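Local coordinates for PKS_KS domain-containing protein (Photorhabdus luminescens subsp. laumondii, PDB 6SMO), which probably acts as a 3-oxoacyl-[acyl-carrier-protein] synthase of the beta-ketoacyl synthase family and binds a linear polyketone chain in its pocket, at residues Val30-Gly35 and Ile266-Ser271; Gly194-Gly199 and Ile431-Val436; Ala215-Ala220 and Ala370-Asn375. One frame throughout, in Å; residues are numbered along the deposited sequence.

How the contacts relate
All three contacts are buried, and none belongs to the surface. Contact 1 is an antiparallel strand pair held mainly by backbone hydrogen bonds. Contact 2 sets helix 193-206 on strand 431-438. It mixes leucine-isoleucine packing with one serine-aspartate bond. Contact 3 packs strand 212-219 against the residues leading into helix 372-388, through small side chains and one glutamate; it is nearest the chain centre and the bound ligand. Contacts 1 and 3 use neighbouring strands, with Leu-269 CD1 3.9 Å from Ala-215 CB. Leu-198 of contact 2 packs on both of these residues, since its helix lies against that part of the sheet.

Contact 1 of 3, residues Val30-Gly35 and Ile266-Ser271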
ATOM      1  N   VAL B  30      -8.953  18.416  12.430  1.00 35.51           N
ATOM      2  CA  VAL B  30      -7.824  19.257  12.934  1.00 35.15           C
ATOM      3  C   VAL B  30      -6.747  18.358  13.553  1.00 34.67           C
ATOM      4  O   VAL B  30      -7.099  17.304  14.118  1.00 34.34           O
ATOM      5  CB  VAL B  30      -8.311  20.322  13.938  1.00 35.44           C
ATOM      6  CG1 VAL B  30      -9.066  21.442  13.239  1.00 35.64           C
ATOM      7  CG2 VAL B  30      -9.150  19.723  15.058  1.00 35.39           C
ATOM      8  N   VAL B  31      -5.484  18.782  13.445  1.00 34.38           N
ATOM      9  CA  VAL B  31      -4.289  18.092  14.016  1.00 34.29           C
ATOM     10  C   VAL B  31      -4.034  18.670  15.413  1.00 34.11           C
ATOM     11  O   VAL B  31      -3.732  19.877  15.501  1.00 33.85           O
ATOM     12  CB  VAL B  31      -3.054  18.254  13.108  1.00 34.34           C
ATOM     13  CG1 VAL B  31      -1.888  17.401  13.589  1.00 34.46           C
ATOM     14  CG2 VAL B  31      -3.370  17.950  11.651  1.00 34.17           C
ATOM     15  N   THR B  32      -4.156  17.841  16.455  1.00 34.19           N
ATOM     16  CA  THR B  32      -4.039  18.244  17.885  1.00 34.25           C
ATOM     17  C   THR B  32      -2.721  17.747  18.494  1.00 34.09           C
ATOM     18  O   THR B  32      -2.317  18.322  19.522  1.00 34.14           O
ATOM     19  CB  THR B  32      -5.233  17.736  18.702  1.00 34.44           C
ATOM     20  OG1 THR B  32      -5.403  16.346  18.418  1.00 34.19           O
ATOM     21  CG2 THR B  32      -6.510  18.489  18.399  1.00 34.54           C
ATOM     22  N   GLY B  33      -2.086  16.729  17.900  1.00 34.02           N
ATOM     23  CA  GLY B  33      -0.841  16.121  18.412  1.00 34.15           C
ATOM     24  C   GLY B  33       0.097  15.694  17.296  1.00 33.88           C
ATOM     25  O   GLY B  33      -0.399  15.226  16.251  1.00 33.31           O
ATOM     26  N   LEU B  34       1.408  15.845  17.520  1.00 34.30           N
ATOM     27  CA  LEU B  34       2.489  15.442  16.580  1.00 34.41           C
ATOM     28  C   LEU B  34       3.509  14.571  17.317  1.00 34.56           C
ATOM     29  O   LEU B  34       3.882  14.923  18.454  1.00 35.15           O
ATOM     30  CB  LEU B  34       3.170  16.693  16.016  1.00 34.39           C
ATOM     31  CG  LEU B  34       2.296  17.612  15.164  1.00 34.62           C
ATOM     32  CD1 LEU B  34       3.064  18.864  14.777  1.00 34.64           C
ATOM     33  CD2 LEU B  34       1.791  16.896  13.920  1.00 34.75           C
ATOM     34  N   GLY B  35       3.938  13.480  16.677  1.00 34.59           N
ATOM     35  CA  GLY B  35       5.045  12.614  17.125  1.00 34.92           C
ATOM     36  C   GLY B  35       5.872  12.158  15.937  1.00 35.09           C
ATOM     37  O   GLY B  35       5.267  11.704  14.945  1.00 35.14           O
ATOM     38  N   ILE B 266       3.592  10.400  13.130  1.00 32.16           N
ATOM     39  CA  ILE B 266       2.239  10.128  13.703  1.00 32.57           C
ATOM     40  C   ILE B 266       1.553  11.469  13.982  1.00 33.24           C
ATOM     41  O   ILE B 266       2.135  12.290  14.720  1.00 33.62           O
ATOM     42  CB  ILE B 266       2.329   9.251  14.970  1.00 32.73           C
ATOM     43  CG1 ILE B 266       2.948   7.878  14.683  1.00 32.67           C
ATOM     44  CG2 ILE B 266       0.967   9.121  15.639  1.00 32.86           C
ATOM     45  CD1 ILE B 266       2.103   6.975  13.808  1.00 32.63           C
ATOM     46  N   LEU B 267       0.366  11.670  13.402  1.00 33.56           N
ATOM     47  CA  LEU B 267      -0.511  12.849  13.631  1.00 34.26           C
ATOM     48  C   LEU B 267      -1.776  12.387  14.362  1.00 34.67           C
ATOM     49  O   LEU B 267      -2.422  11.439  13.874  1.00 34.34           O
ATOM     50  CB  LEU B 267      -0.868  13.490  12.285  1.00 34.39           C
ATOM     51  CG  LEU B 267       0.259  14.242  11.577  1.00 34.60           C
ATOM     52  CD1 LEU B 267       1.155  13.291  10.796  1.00 34.66           C
ATOM     53  CD2 LEU B 267      -0.306  15.308  10.651  1.00 34.67           C
ATOM     54  N   ILE B 268      -2.108  13.030  15.486  1.00 35.29           N
ATOM     55  CA  ILE B 268      -3.403  12.835  16.205  1.00 35.64           C
ATOM     56  C   ILE B 268      -4.443  13.746  15.545  1.00 35.76           C
ATOM     57  O   ILE B 268      -4.483  14.945  15.885  1.00 35.64           O
ATOM     58  CB  ILE B 268      -3.266  13.111  17.718  1.00 36.07           C
ATOM     59  CG1 ILE B 268      -2.137  12.296  18.357  1.00 36.35           C
ATOM     60  CG2 ILE B 268      -4.593  12.885  18.429  1.00 36.28           C
ATOM     61  CD1 ILE B 268      -2.277  10.794  18.204  1.00 36.22           C
ATOM     62  N   LEU B 269      -5.231  13.192  14.618  1.00 35.88           N
ATOM     63  CA  LEU B 269      -6.373  13.884  13.963  1.00 36.02           C
ATOM     64  C   LEU B 269      -7.619  13.689  14.833  1.00 36.67           C
ATOM     65  O   LEU B 269      -7.805  12.571  15.349  1.00 35.80           O
ATOM     66  CB  LEU B 269      -6.598  13.306  12.560  1.00 35.76           C
ATOM     67  CG  LEU B 269      -5.360  13.164  11.676  1.00 35.63           C
ATOM     68  CD1 LEU B 269      -5.747  12.657  10.296  1.00 35.69           C
ATOM     69  CD2 LEU B 269      -4.604  14.477  11.563  1.00 35.67           C
ATOM     70  N   GLU B 270      -8.432  14.736  15.000  1.00 37.70           N
ATOM     71  CA  GLU B 270      -9.744  14.643  15.694  1.00 38.90           C
ATOM     72  C   GLU B 270     -10.682  15.752  15.204  1.00 39.37           C
ATOM     73  O   GLU B 270     -10.214  16.670  14.502  1.00 38.65           O
ATOM     74  CB  GLU B 270      -9.567  14.667  17.214  1.00 39.76           C
ATOM     75  CG  GLU B 270      -8.801  15.862  17.750  1.00 40.05           C
ATOM     76  CD  GLU B 270      -8.647  15.849  19.262  1.00 40.85           C
ATOM     77  OE1 GLU B 270      -9.656  16.074  19.961  1.00 41.05           O
ATOM     78  OE2 GLU B 270      -7.524  15.597  19.739  1.00 41.05           O
ATOM     79  N   SER B 271     -11.965  15.634  15.558  1.00 40.36           N
ATOM     80  CA  SER B 271     -13.061  16.575  15.206  1.00 41.77           C
ATOM     81  C   SER B 271     -12.768  17.960  15.794  1.00 42.76           C
ATOM     82  O   SER B 271     -12.156  18.025  16.879  1.00 42.64           O
ATOM     83  CB  SER B 271     -14.389  16.044  15.684  1.00 42.49           C
ATOM     84  OG  SER B 271     -15.445  16.936  15.361  1.00 43.50           O
TER
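Val-30 and Glu-270 are joined by two backbone hydrogen bonds in an antiparallel pair. Gly-35 and Ile-266 form a second doubly bonded pair at the far end. Between them, Thr-32 N donates to Ile-268 O at 3.0 Å, and Ile-268 N donates to Gly-33 O at 2.9 Å. The donor of the second comes in off the C=O direction, 35° out of the plane of the Gly-33 carbonyl. Two residues, Thr-32 and Gly-33, thus stand opposite the single Ile-268. This is a beta bulge in strand 29-37.

One side-chain hydrogen bond also crosses. Thr-32 OG1 donates to Glu-270 OE2 at 2.6 Å. It meets the anti side of the carboxylate, 27° out of the plane. Thr-32 OG1 (chi1 50°) and Glu-270 CG each lie between their own backbone N and carbonyl carbon, and the glutamate is extended beyond CG. The two side chains cross at about a right angle. The same OE2 has a second partner in a salt bridge to Arg-278, while OE1 accepts from His-274.

The apolar contacts lie on the face of Val-31, Leu-34, Leu-267 and Leu-269. Val-31 CG2 touches Leu-269 CD2 at 3.7 Å, the two side chains alongside each other and pointing the same way. Val-31 CG1 reaches Leu-267 CD2 at 3.9 Å. Leu-34 CD2 lies alongside Leu-267 CG at 3.9 Å.

Helices 193-206 and 372-388 cover this apolar face, touching Leu-269 and Leu-267 respectively. Helix 95-111 covers the other face at Ile-266 and Ile-268. Within the sheet, strand 284-293 flanks strand 29-37 and strand 212-219 flanks strand 263-271.

Contact 2 of 3, residues Gly194-Gly199 and Ile431-Val436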
ATOM      1  N   GLY B 194       1.339   6.979   3.431  1.00 32.89           N
ATOM      2  CA  GLY B 194       1.349   7.982   4.514  1.00 32.53           C
ATOM      3  C   GLY B 194       0.156   8.921   4.438  1.00 32.23           C
ATOM      4  O   GLY B 194      -0.581   9.009   5.440  1.00 31.80           O
ATOM      5  N   LEU B 195      -0.033   9.591   3.295  1.00 32.33           N
ATOM      6  CA  LEU B 195      -1.148  10.553   3.061  1.00 32.40           C
ATOM      7  C   LEU B 195      -2.477   9.797   2.953  1.00 32.27           C
ATOM      8  O   LEU B 195      -3.509  10.377   3.340  1.00 32.51           O
ATOM      9  CB  LEU B 195      -0.895  11.360   1.782  1.00 32.73           C
ATOM     10  CG  LEU B 195       0.257  12.365   1.815  1.00 32.82           C
ATOM     11  CD1 LEU B 195       0.099  13.376   0.691  1.00 32.97           C
ATOM     12  CD2 LEU B 195       0.352  13.087   3.153  1.00 32.99           C
ATOM     13  N   ASP B 196      -2.457   8.571   2.424  1.00 32.21           N
ATOM     14  CA  ASP B 196      -3.667   7.721   2.249  1.00 32.42           C
ATOM     15  C   ASP B 196      -4.213   7.325   3.628  1.00 32.03           C
ATOM     16  O   ASP B 196      -5.451   7.256   3.768  1.00 32.16           O
ATOM     17  CB  ASP B 196      -3.368   6.505   1.368  1.00 32.80           C
ATOM     18  CG  ASP B 196      -3.098   6.851  -0.087  1.00 33.19           C
ATOM     19  OD1 ASP B 196      -3.203   8.043  -0.440  1.00 33.67           O
ATOM     20  OD2 ASP B 196      -2.791   5.924  -0.861  1.00 33.96           O
ATOM     21  N   ALA B 197      -3.327   7.086   4.601  1.00 31.63           N
ATOM     22  CA  ALA B 197      -3.670   6.802   6.016  1.00 31.49           C
ATOM     23  C   ALA B 197      -4.312   8.043   6.647  1.00 31.69           C
ATOM     24  O   ALA B 197      -5.317   7.887   7.368  1.00 31.88           O
ATOM     25  CB  ALA B 197      -2.441   6.368   6.774  1.00 31.09           C
ATOM     26  N   LEU B 198      -3.747   9.227   6.386  1.00 31.85           N
ATOM     27  CA  LEU B 198      -4.300  10.539   6.820  1.00 32.04           C
ATOM     28  C   LEU B 198      -5.639  10.783   6.112  1.00 32.31           C
ATOM     29  O   LEU B 198      -6.556  11.328   6.758  1.00 32.39           O
ATOM     30  CB  LEU B 198      -3.294  11.650   6.501  1.00 32.00           C
ATOM     31  CG  LEU B 198      -2.007  11.635   7.325  1.00 32.10           C
ATOM     32  CD1 LEU B 198      -0.942  12.512   6.687  1.00 32.20           C
ATOM     33  CD2 LEU B 198      -2.270  12.078   8.756  1.00 32.37           C
ATOM     34  N   GLY B 199      -5.736  10.387   4.837  1.00 32.14           N
ATOM     35  CA  GLY B 199      -6.942  10.527   3.998  1.00 32.76           C
ATOM     36  C   GLY B 199      -8.122   9.740   4.545  1.00 33.33           C
ATOM     37  O   GLY B 199      -9.211  10.333   4.675  1.00 33.85           O
ATOM     38  N   ILE B 431       0.871   6.016  -8.266  1.00 33.56           N
ATOM     39  CA  ILE B 431      -0.064   6.594  -7.263  1.00 33.11           C
ATOM     40  C   ILE B 431       0.315   8.030  -6.892  1.00 32.68           C
ATOM     41  O   ILE B 431       1.437   8.253  -6.453  1.00 32.43           O
ATOM     42  CB  ILE B 431      -0.154   5.699  -6.015  1.00 33.03           C
ATOM     43  CG1 ILE B 431      -0.543   4.267  -6.368  1.00 33.07           C
ATOM     44  CG2 ILE B 431      -1.112   6.296  -5.001  1.00 33.21           C
ATOM     45  CD1 ILE B 431      -0.757   3.387  -5.174  1.00 32.95           C
ATOM     46  N   HIS B 432      -0.599   8.965  -7.138  1.00 32.16           N
ATOM     47  CA  HIS B 432      -0.460  10.367  -6.660  1.00 32.00           C
ATOM     48  C   HIS B 432      -1.466  10.606  -5.530  1.00 31.59           C
ATOM     49  O   HIS B 432      -2.620  10.155  -5.668  1.00 31.82           O
ATOM     50  CB  HIS B 432      -0.664  11.364  -7.808  1.00 32.27           C
ATOM     51  CG  HIS B 432       0.388  11.293  -8.863  1.00 32.87           C
ATOM     52  ND1 HIS B 432       1.693  11.682  -8.631  1.00 33.30           N
ATOM     53  CD2 HIS B 432       0.336  10.890 -10.151  1.00 33.29           C
ATOM     54  CE1 HIS B 432       2.400  11.518  -9.729  1.00 33.31           C
ATOM     55  NE2 HIS B 432       1.591  11.033 -10.674  1.00 33.32           N
ATOM     56  N   SER B 433      -1.040  11.285  -4.461  1.00 30.90           N
ATOM     57  CA  SER B 433      -1.871  11.617  -3.275  1.00 30.78           C
ATOM     58  C   SER B 433      -1.563  13.042  -2.809  1.00 30.37           C
ATOM     59  O   SER B 433      -0.369  13.382  -2.692  1.00 29.84           O
ATOM     60  CB  SER B 433      -1.662  10.613  -2.171  1.00 30.94           C
ATOM     61  OG  SER B 433      -2.215   9.354  -2.525  1.00 31.17           O
ATOM     62  N   VAL B 434      -2.610  13.836  -2.565  1.00 30.41           N
ATOM     63  CA  VAL B 434      -2.530  15.261  -2.127  1.00 30.43           C
ATOM     64  C   VAL B 434      -3.478  15.458  -0.939  1.00 30.26           C
ATOM     65  O   VAL B 434      -4.617  14.953  -1.004  1.00 30.08           O
ATOM     66  CB  VAL B 434      -2.872  16.222  -3.284  1.00 30.70           C
ATOM     67  CG1 VAL B 434      -2.816  17.681  -2.855  1.00 30.73           C
ATOM     68  CG2 VAL B 434      -1.976  15.992  -4.492  1.00 30.98           C
ATOM     69  N   ILE B 435      -3.014  16.152   0.105  1.00 30.34           N
ATOM     70  CA  ILE B 435      -3.861  16.663   1.227  1.00 30.63           C
ATOM     71  C   ILE B 435      -3.715  18.187   1.277  1.00 30.94           C
ATOM     72  O   ILE B 435      -2.600  18.686   1.032  1.00 30.38           O
ATOM     73  CB  ILE B 435      -3.504  16.005   2.578  1.00 30.79           C
ATOM     74  CG1 ILE B 435      -2.014  16.111   2.908  1.00 30.87           C
ATOM     75  CG2 ILE B 435      -3.982  14.563   2.616  1.00 30.82           C
ATOM     76  CD1 ILE B 435      -1.697  15.944   4.375  1.00 31.26           C
ATOM     77  N   VAL B 436      -4.813  18.890   1.562  1.00 31.71           N
ATOM     78  CA  VAL B 436      -4.857  20.374   1.712  1.00 32.40           C
ATOM     79  C   VAL B 436      -4.936  20.693   3.208  1.00 33.35           C
ATOM     80  O   VAL B 436      -5.960  20.349   3.827  1.00 33.67           O
ATOM     81  CB  VAL B 436      -6.041  20.988   0.940  1.00 32.32           C
ATOM     82  CG1 VAL B 436      -6.097  22.501   1.096  1.00 32.46           C
ATOM     83  CG2 VAL B 436      -6.011  20.605  -0.532  1.00 32.32           C
TER
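Leu-195 of the helix packs tightly on Ser-433 and Ile-435 of the strand. Its two methyls split the work. Leu-195 CD1 lies over the strand backbone, 3.4 Å from Ser-433 O. Leu-195 CD2 is 3.7 Å from Ile-435 CD1. The two side chains cross obliquely. In Ile-435, CG1 sits between the backbone N and the carbonyl carbon (chi1 53°), and CD1 runs on from it to the leucine.

This is packing inside the layered alpha/beta thiolase fold. Helix 193-206 is one of two helices buried in the central helical layer, between the two beta layers. The other, helix 372-388, also touches Leu-195, Leu-198 and Ile-435 through Ser-379. The axes of the helix and strand segments are 8.2 Å apart at closest, their directions 50° apart.

The polar cluster of Asp-196 and Ser-433 is also firmly held. Ser-433 OG donates to Asp-196 OD1 at 2.7 Å, on the syn side and 16° out of the carboxylate plane. That oxygen is also hydrogen-bonded to Tyr-289, and Ser-433 OG to Ser-291. Asp-196 OD2 is hydrogen-bonded to Thr-189 and forms a salt bridge to Lys-153 of the neighbouring Ketoacyl_synth_N domain-containing protein chain. The loose parts are the fringes. Leu-198 CD1 stays 4.2 Å from Ile-435 CD1. The fringe at Ile-431 is loose too, with its CG2 4.5 Å from Asp-196 OD2.

Contact 3 of 3, residues Ala215-Ala220 and Ala370-Asn375; sequences AGASEA and ALAAAN. With LKZ (3,5,7,9,11-pentakis(oxidanylidene)dodecanal), chain H.
The side chains of Glu-219 and Leu-371 cross at about a right angle. They join strand 212-219 to the residues leading into helix 372-388, one of the buried central helices of the thiolase fold. Glu-219 CG is anti to the backbone N (chi1 -156°), and the chain bends at chi2 (66°). The bend brings the carboxylate beside Leu-371 and Ala-372. Leu-371 CD1 lies 4.0 Å from Glu-219 CD, and Ala-372 CB lies 3.3 Å from Glu-219 OE2.

The carboxylate bonds to neither. Its two oxygens accept from backbone amides outside the contact: OE2 from Ala-130 N and OE1 from Ile-131 N. Both of those residues line the ligand pocket, consistent with the glutamate tying their loop to the strand.

Two residues earlier in the strand, Ala-217 makes the contact. The CB of Ala-217 points toward the 370-375 segment and lies 3.6 Å from Ala-372 O. Ala-217 CB is 4.2 Å from Ala-372 CB. Ala-373 CB packs beside Glu-219 CB. Small side chains let strand and helix come close, with the CA atoms of Ala-217 and Ala-373 only 4.8 Å apart.

The two methyls of Leu-371 diverge. While CD1 lies by the glutamate, Leu-371 CD2 is 3.2 Å from O19 of the bound polyketone.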
ATOM      1  N   ALA B 215      -3.251   8.677  13.122  1.00 31.87           N
ATOM      2  CA  ALA B 215      -2.907   8.465  11.696  1.00 31.91           C
ATOM      3  C   ALA B 215      -1.419   8.757  11.465  1.00 31.83           C
ATOM      4  O   ALA B 215      -0.826   9.495  12.274  1.00 32.24           O
ATOM      5  CB  ALA B 215      -3.782   9.337  10.830  1.00 32.25           C
ATOM      6  N   GLY B 216      -0.852   8.192  10.394  1.00 31.52           N
ATOM      7  CA  GLY B 216       0.550   8.407   9.981  1.00 31.55           C
ATOM      8  C   GLY B 216       1.123   7.201   9.256  1.00 31.38           C
ATOM      9  O   GLY B 216       0.343   6.467   8.616  1.00 31.21           O
ATOM     10  N   ALA B 217       2.444   7.006   9.349  1.00 31.47           N
ATOM     11  CA  ALA B 217       3.179   5.883   8.720  1.00 31.61           C
ATOM     12  C   ALA B 217       4.531   5.670   9.413  1.00 31.87           C
ATOM     13  O   ALA B 217       5.125   6.661   9.882  1.00 31.29           O
ATOM     14  CB  ALA B 217       3.354   6.150   7.246  1.00 31.48           C
ATOM     15  N   SER B 218       5.006   4.427   9.393  1.00 32.34           N
ATOM     16  CA  SER B 218       6.316   3.994   9.936  1.00 33.01           C
ATOM     17  C   SER B 218       7.049   3.188   8.865  1.00 34.14           C
ATOM     18  O   SER B 218       6.397   2.410   8.214  1.00 33.89           O
ATOM     19  CB  SER B 218       6.133   3.187  11.171  1.00 32.87           C
ATOM     20  OG  SER B 218       7.371   2.874  11.758  1.00 32.73           O
ATOM     21  N   GLU B 219       8.357   3.402   8.694  1.00 35.57           N
ATOM     22  CA  GLU B 219       9.165   2.662   7.695  1.00 36.58           C
ATOM     23  C   GLU B 219      10.559   2.338   8.236  1.00 37.18           C
ATOM     24  O   GLU B 219      11.132   3.205   8.855  1.00 37.16           O
ATOM     25  CB  GLU B 219       9.343   3.557   6.482  1.00 37.18           C
ATOM     26  CG  GLU B 219       9.623   2.810   5.214  1.00 38.18           C
ATOM     27  CD  GLU B 219       8.472   1.956   4.757  1.00 38.94           C
ATOM     28  OE1 GLU B 219       8.639   0.746   4.649  1.00 40.11           O
ATOM     29  OE2 GLU B 219       7.426   2.516   4.534  1.00 39.47           O
ATOM     30  N   ALA B 220      11.074   1.127   7.984  1.00 37.57           N
ATOM     31  CA  ALA B 220      12.443   0.717   8.382  1.00 37.88           C
ATOM     32  C   ALA B 220      13.102  -0.033   7.224  1.00 38.17           C
ATOM     33  O   ALA B 220      13.343  -1.227   7.353  1.00 38.39           O
ATOM     34  CB  ALA B 220      12.398  -0.119   9.624  1.00 37.83           C
ATOM     35  N   ALA B 370      12.094   8.043   3.210  1.00 31.88           N
ATOM     36  CA  ALA B 370      11.626   6.988   4.136  1.00 31.80           C
ATOM     37  C   ALA B 370      10.383   6.308   3.561  1.00 31.54           C
ATOM     38  O   ALA B 370       9.637   5.730   4.335  1.00 31.41           O
ATOM     39  CB  ALA B 370      11.369   7.572   5.500  1.00 31.86           C
ATOM     40  N   LEU B 371      10.172   6.444   2.254  1.00 31.24           N
ATOM     41  CA  LEU B 371       9.042   5.825   1.514  1.00 31.10           C
ATOM     42  C   LEU B 371       7.719   6.328   2.085  1.00 31.06           C
ATOM     43  O   LEU B 371       7.470   7.526   1.990  1.00 31.53           O
ATOM     44  CB  LEU B 371       9.141   4.296   1.514  1.00 31.21           C
ATOM     45  CG  LEU B 371      10.544   3.707   1.379  1.00 31.38           C
ATOM     46  CD1 LEU B 371      10.482   2.199   1.256  1.00 31.42           C
ATOM     47  CD2 LEU B 371      11.290   4.299   0.199  1.00 31.34           C
ATOM     48  N   ALA B 372       6.891   5.423   2.604  1.00 30.82           N
ATOM     49  CA  ALA B 372       5.583   5.774   3.200  1.00 30.68           C
ATOM     50  C   ALA B 372       5.794   6.711   4.391  1.00 30.64           C
ATOM     51  O   ALA B 372       5.056   7.693   4.502  1.00 31.18           O
ATOM     52  CB  ALA B 372       4.892   4.517   3.644  1.00 30.47           C
ATOM     53  N   ALA B 373       6.826   6.456   5.197  1.00 30.56           N
ATOM     54  CA  ALA B 373       7.125   7.268   6.396  1.00 30.68           C
ATOM     55  C   ALA B 373       7.423   8.732   6.039  1.00 30.71           C
ATOM     56  O   ALA B 373       7.105   9.590   6.857  1.00 30.92           O
ATOM     57  CB  ALA B 373       8.224   6.629   7.200  1.00 30.76           C
ATOM     58  N   ALA B 374       8.027   8.994   4.877  1.00 30.66           N
ATOM     59  CA  ALA B 374       8.385  10.356   4.422  1.00 30.58           C
ATOM     60  C   ALA B 374       7.141  11.241   4.334  1.00 30.36           C
ATOM     61  O   ALA B 374       7.251  12.403   4.688  1.00 30.57           O
ATOM     62  CB  ALA B 374       9.068  10.279   3.084  1.00 30.69           C
ATOM     63  N   ASN B 375       6.010  10.707   3.879  1.00 30.07           N
ATOM     64  CA  ASN B 375       4.763  11.509   3.787  1.00 29.81           C
ATOM     65  C   ASN B 375       4.349  12.013   5.169  1.00 29.60           C
ATOM     66  O   ASN B 375       4.031  13.186   5.278  1.00 29.23           O
ATOM     67  CB  ASN B 375       3.600  10.686   3.242  1.00 30.15           C
ATOM     68  CG  ASN B 375       3.892  10.090   1.891  1.00 30.53           C
ATOM     69  OD1 ASN B 375       4.630  10.670   1.107  1.00 30.98           O
ATOM     70  ND2 ASN B 375       3.309   8.942   1.609  1.00 30.72           N
TER
HETATM   71  C4  LKZ H 501      11.436  -3.208  -2.186  1.00 56.67           C
HETATM   72  C5  LKZ H 501       9.932  -3.153  -2.284  1.00 55.90           C
HETATM   73  C6  LKZ H 501       9.208  -2.130  -1.402  1.00 54.13           C
HETATM   74  C7  LKZ H 501       8.637  -1.043  -2.286  1.00 53.98           C
HETATM   75  C8  LKZ H 501       7.781   0.069  -1.669  1.00 53.57           C
HETATM   76  C10 LKZ H 501       8.244   4.765  -3.920  1.00 50.39           C
HETATM   77  C22 LKZ H 501      11.799  -4.362  -1.272  1.00 57.45           C
HETATM   78  C11 LKZ H 501       8.647   5.253  -2.552  1.00 49.00           C
HETATM   79  O19 LKZ H 501       9.772   5.646  -2.303  1.00 50.76           O
HETATM   80  C3  LKZ H 501       7.522   3.461  -3.637  1.00 51.25           C
HETATM   81  O23 LKZ H 501       6.397   3.273  -4.065  1.00 51.50           O
HETATM   82  C2  LKZ H 501       8.209   2.469  -2.689  1.00 52.69           C
HETATM   83  C9  LKZ H 501       7.529   1.101  -2.772  1.00 53.28           C
HETATM   84  O20 LKZ H 501       6.862   0.790  -3.739  1.00 54.56           O
HETATM   85  O21 LKZ H 501       8.903  -1.032  -3.468  1.00 53.48           O
HETATM   86  O22 LKZ H 501       9.338  -3.921  -3.023  1.00 56.92           O
HETATM   87  O24 LKZ H 501      12.087  -5.470  -1.701  1.00 58.84           O
HETATM   88  C23 LKZ H 501      11.787  -4.056   0.213  1.00 57.56           C